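Local coordinates for DnaJ-like protein MG200 (Mycoplasma genitalium, PDB 4DCZ), which is of unknown function but carries an EAGR box, a motif involved in mycoplasma motility, and belongs to the terminal organelle, at residues Gln26-Arg34 and Ala48-Gly56. Sequence-based numbering, arbitrary orientation.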
loop_
_atom_site.group_PDB
_atom_site.type_symbol
_atom_site.label_atom_id
_atom_site.label_comp_id
_atom_site.label_asym_id
_atom_site.label_seq_id
_atom_site.Cartn_x
_atom_site.Cartn_y
_atom_site.Cartn_z
ATOM N N GLN A 26 1.339 -19.201 -12.399
ATOM C CA GLN A 26 2.047 -18.712 -11.188
ATOM C C GLN A 26 2.328 -17.194 -11.216
ATOM O O GLN A 26 2.194 -16.551 -12.253
ATOM C CB GLN A 26 3.364 -19.480 -11.008
ATOM C CG GLN A 26 4.281 -19.474 -12.264
ATOM C CD GLN A 26 5.777 -19.373 -11.948
ATOM O OE1 GLN A 26 6.189 -19.275 -10.792
ATOM N NE2 GLN A 26 6.589 -19.385 -12.993
ATOM N N ASN A 27 2.736 -16.654 -10.060
ATOM C CA ASN A 27 3.056 -15.217 -9.849
ATOM C C ASN A 27 4.549 -14.909 -10.106
ATOM O O ASN A 27 5.345 -15.842 -10.281
ATOM C CB ASN A 27 2.728 -14.806 -8.392
ATOM C CG ASN A 27 1.263 -14.469 -8.170
ATOM O OD1 ASN A 27 0.524 -15.214 -7.505
ATOM N ND2 ASN A 27 0.843 -13.328 -8.698
ATOM N N LYS A 28 4.915 -13.610 -10.106
ATOM C CA LYS A 28 6.334 -13.123 -10.240
ATOM C C LYS A 28 7.056 -13.108 -8.882
ATOM O O LYS A 28 6.391 -13.168 -7.841
ATOM C CB LYS A 28 6.414 -11.707 -10.858
ATOM C CG LYS A 28 6.629 -11.661 -12.367
ATOM C CD LYS A 28 7.058 -10.285 -12.807
ATOM C CE LYS A 28 7.335 -10.253 -14.280
ATOM N NZ LYS A 28 8.279 -9.162 -14.541
ATOM N N ASP A 29 8.396 -13.024 -8.894
ATOM C CA ASP A 29 9.194 -13.097 -7.644
ATOM C C ASP A 29 9.328 -11.665 -7.020
ATOM O O ASP A 29 9.231 -10.668 -7.753
ATOM C CB ASP A 29 10.532 -13.896 -7.868
ATOM C CG ASP A 29 11.813 -13.058 -7.689
ATOM O OD1 ASP A 29 12.130 -12.236 -8.577
ATOM O OD2 ASP A 29 12.532 -13.263 -6.678
ATOM N N PRO A 30 9.497 -11.567 -5.673
ATOM C CA PRO A 30 9.474 -10.296 -4.896
ATOM C C PRO A 30 10.255 -9.050 -5.417
ATOM O O PRO A 30 9.611 -8.028 -5.674
ATOM C CB PRO A 30 9.997 -10.723 -3.518
ATOM C CG PRO A 30 10.544 -12.144 -3.669
ATOM C CD PRO A 30 9.731 -12.726 -4.783
ATOM N N ASP A 31 11.602 -9.113 -5.519
ATOM C CA ASP A 31 12.423 -8.070 -6.215
ATOM C C ASP A 31 11.644 -7.394 -7.418
ATOM O O ASP A 31 11.411 -6.174 -7.412
ATOM C CB ASP A 31 13.801 -8.639 -6.714
ATOM C CG ASP A 31 14.844 -8.863 -5.570
ATOM O OD1 ASP A 31 14.428 -9.136 -4.415
ATOM O OD2 ASP A 31 16.073 -8.776 -5.839
ATOM N N GLU A 32 11.213 -8.183 -8.414
ATOM C CA GLU A 32 10.596 -7.624 -9.630
ATOM C C GLU A 32 9.198 -7.044 -9.447
ATOM O O GLU A 32 8.869 -6.066 -10.116
ATOM C CB GLU A 32 10.544 -8.654 -10.790
ATOM C CG GLU A 32 11.705 -8.557 -11.794
ATOM C CD GLU A 32 12.951 -9.299 -11.315
ATOM O OE1 GLU A 32 12.823 -10.493 -10.955
ATOM O OE2 GLU A 32 14.054 -8.700 -11.299
ATOM N N LEU A 33 8.382 -7.626 -8.567
ATOM C CA LEU A 33 6.909 -7.489 -8.698
ATOM C C LEU A 33 6.406 -6.098 -8.639
ATOM O O LEU A 33 6.753 -5.392 -7.707
ATOM C CB LEU A 33 6.152 -8.264 -7.613
ATOM C CG LEU A 33 4.613 -8.113 -7.643
ATOM C CD1 LEU A 33 3.998 -8.415 -9.035
ATOM C CD2 LEU A 33 3.973 -8.939 -6.559
ATOM N N ARG A 34 5.547 -5.731 -9.594
ATOM C CA ARG A 34 4.787 -4.497 -9.481
ATOM C C ARG A 34 3.484 -4.503 -10.248
ATOM O O ARG A 34 3.260 -5.380 -11.043
ATOM C CB ARG A 34 5.652 -3.327 -9.890
ATOM C CG ARG A 34 6.223 -3.385 -11.290
ATOM C CD ARG A 34 7.001 -2.097 -11.539
ATOM N NE ARG A 34 8.374 -2.224 -11.049
ATOM C CZ ARG A 34 9.059 -1.309 -10.356
ATOM N NH1 ARG A 34 8.514 -0.146 -9.983
ATOM N NH2 ARG A 34 10.316 -1.579 -10.009
ATOM N N ALA A 48 -4.198 -11.542 -6.789
ATOM C CA ALA A 48 -3.355 -12.529 -7.458
ATOM C C ALA A 48 -2.396 -13.123 -6.411
ATOM O O ALA A 48 -2.028 -14.313 -6.462
ATOM C CB ALA A 48 -2.616 -11.911 -8.639
ATOM N N LEU A 49 -2.053 -12.317 -5.426
ATOM C CA LEU A 49 -1.069 -12.704 -4.452
ATOM C C LEU A 49 -1.653 -13.443 -3.242
ATOM O O LEU A 49 -0.896 -14.071 -2.489
ATOM C CB LEU A 49 -0.324 -11.480 -3.922
ATOM C CG LEU A 49 0.243 -10.491 -4.938
ATOM C CD1 LEU A 49 0.667 -9.214 -4.201
ATOM C CD2 LEU A 49 1.405 -11.081 -5.704
ATOM N N VAL A 50 -2.965 -13.371 -3.029
ATOM C CA VAL A 50 -3.552 -14.096 -1.898
ATOM C C VAL A 50 -3.232 -15.594 -2.004
ATOM O O VAL A 50 -3.324 -16.192 -3.068
ATOM C CB VAL A 50 -5.070 -13.869 -1.798
ATOM C CG1 VAL A 50 -5.654 -14.722 -0.742
ATOM C CG2 VAL A 50 -5.336 -12.429 -1.489
ATOM N N GLY A 51 -2.816 -16.186 -0.898
ATOM C CA GLY A 51 -2.553 -17.619 -0.856
ATOM C C GLY A 51 -1.141 -18.011 -1.258
ATOM O O GLY A 51 -0.797 -19.201 -1.240
ATOM N N ASP A 52 -0.326 -17.020 -1.612
ATOM C CA ASP A 52 0.976 -17.286 -2.186
ATOM C C ASP A 52 1.914 -16.896 -1.100
ATOM O O ASP A 52 2.031 -15.731 -0.786
ATOM C CB ASP A 52 1.188 -16.453 -3.446
ATOM C CG ASP A 52 2.629 -16.511 -3.990
ATOM O OD1 ASP A 52 3.568 -16.925 -3.256
ATOM O OD2 ASP A 52 2.820 -16.064 -5.161
ATOM N N THR A 53 2.599 -17.878 -0.535
ATOM C CA THR A 53 3.241 -17.677 0.745
ATOM C C THR A 53 4.518 -16.835 0.625
ATOM O O THR A 53 5.123 -16.478 1.645
ATOM C CB THR A 53 3.539 -19.014 1.402
ATOM O OG1 THR A 53 4.334 -19.754 0.492
ATOM C CG2 THR A 53 2.233 -19.789 1.734
ATOM N N ARG A 54 4.927 -16.488 -0.600
ATOM C CA ARG A 54 5.958 -15.451 -0.729
ATOM C C ARG A 54 5.462 -14.129 -0.157
ATOM O O ARG A 54 6.259 -13.374 0.346
ATOM C CB ARG A 54 6.362 -15.166 -2.180
ATOM C CG ARG A 54 7.514 -16.006 -2.760
ATOM C CD ARG A 54 6.975 -17.213 -3.567
ATOM N NE ARG A 54 5.885 -16.831 -4.475
ATOM C CZ ARG A 54 6.066 -16.306 -5.685
ATOM N NH1 ARG A 54 7.292 -16.119 -6.174
ATOM N NH2 ARG A 54 5.015 -15.977 -6.422
ATOM N N TYR A 55 4.168 -13.854 -0.252
ATOM C CA TYR A 55 3.620 -12.512 -0.011
ATOM C C TYR A 55 2.793 -12.355 1.257
ATOM O O TYR A 55 2.485 -11.236 1.686
ATOM C CB TYR A 55 2.771 -12.112 -1.215
ATOM C CG TYR A 55 3.608 -12.108 -2.478
ATOM C CD1 TYR A 55 4.582 -11.164 -2.656
ATOM C CD2 TYR A 55 3.466 -13.069 -3.446
ATOM C CE1 TYR A 55 5.388 -11.151 -3.767
ATOM C CE2 TYR A 55 4.272 -13.060 -4.574
ATOM C CZ TYR A 55 5.240 -12.084 -4.715
ATOM O OH TYR A 55 6.088 -12.021 -5.802
ATOM N N GLY A 56 2.447 -13.478 1.861
ATOM C CA GLY A 56 1.787 -13.465 3.149
ATOM C C GLY A 56 1.711 -14.862 3.739
ATOM O O GLY A 56 2.412 -15.793 3.293
#
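Asn27 and Pro30 mark where the segment 26-34, extended to Asp29 and then curling through a turn, passes closest to the loop 48-56: Asn27 CA lies 7.2 Å from Leu49 CA, and Pro30 CA 7.5 Å from Arg54 CA; neither segment forms a regular helix or strand. The link across them is a hydrogen bond from Tyr55 OH to the backbone carbonyl Lys28 O, its modelled length of 2.4 Å doubtful at this resolution, with the acceptor lying at the edge of the phenol ring, near its plane. Tyr55 has CG beside its own backbone N and anti to the carbonyl carbon (chi1 -59°), which sends the ring out toward the segment. One ring face carries Leu49 CD2 and the opposite face Arg54 CB, both offset toward the rim. Leu33 and Leu49 meet tip to tip through their CD2 methyls, 3.5 Å apart, and Leu33 CD2 also lies 3.8 Å from Tyr55 CE1. The Arg54 chain bends at chi2 and chi3 and folds back on Asp52, gripping the carboxylate side-on: in a salt bridge, NE donates to Asp52 OD1 and NH2 to Asp52 OD2, each oxygen using its syn lone pair. Asp52 OD1 also accepts from Arg54 N at 3.0 Å, closing an Asx turn. Three bonds thus grip the carboxylate; the two from NE and NH2, nearly in the guanidinium plane, bring that group's edge to Asn27 CB. A type II beta turn, Leu49 to Asp52, leads into this turn. The loop follows helix 43-47 and runs into strand 56-58, an edge strand, within this chain, of the three-stranded antiparallel sheet. Tyr55 packs edge-to-face with Trp76, Leu49 touches Trp66, Phe70 and Trp76, and Pro30 rests on Trp78, so both segments lean on the sheet's aromatic side chains.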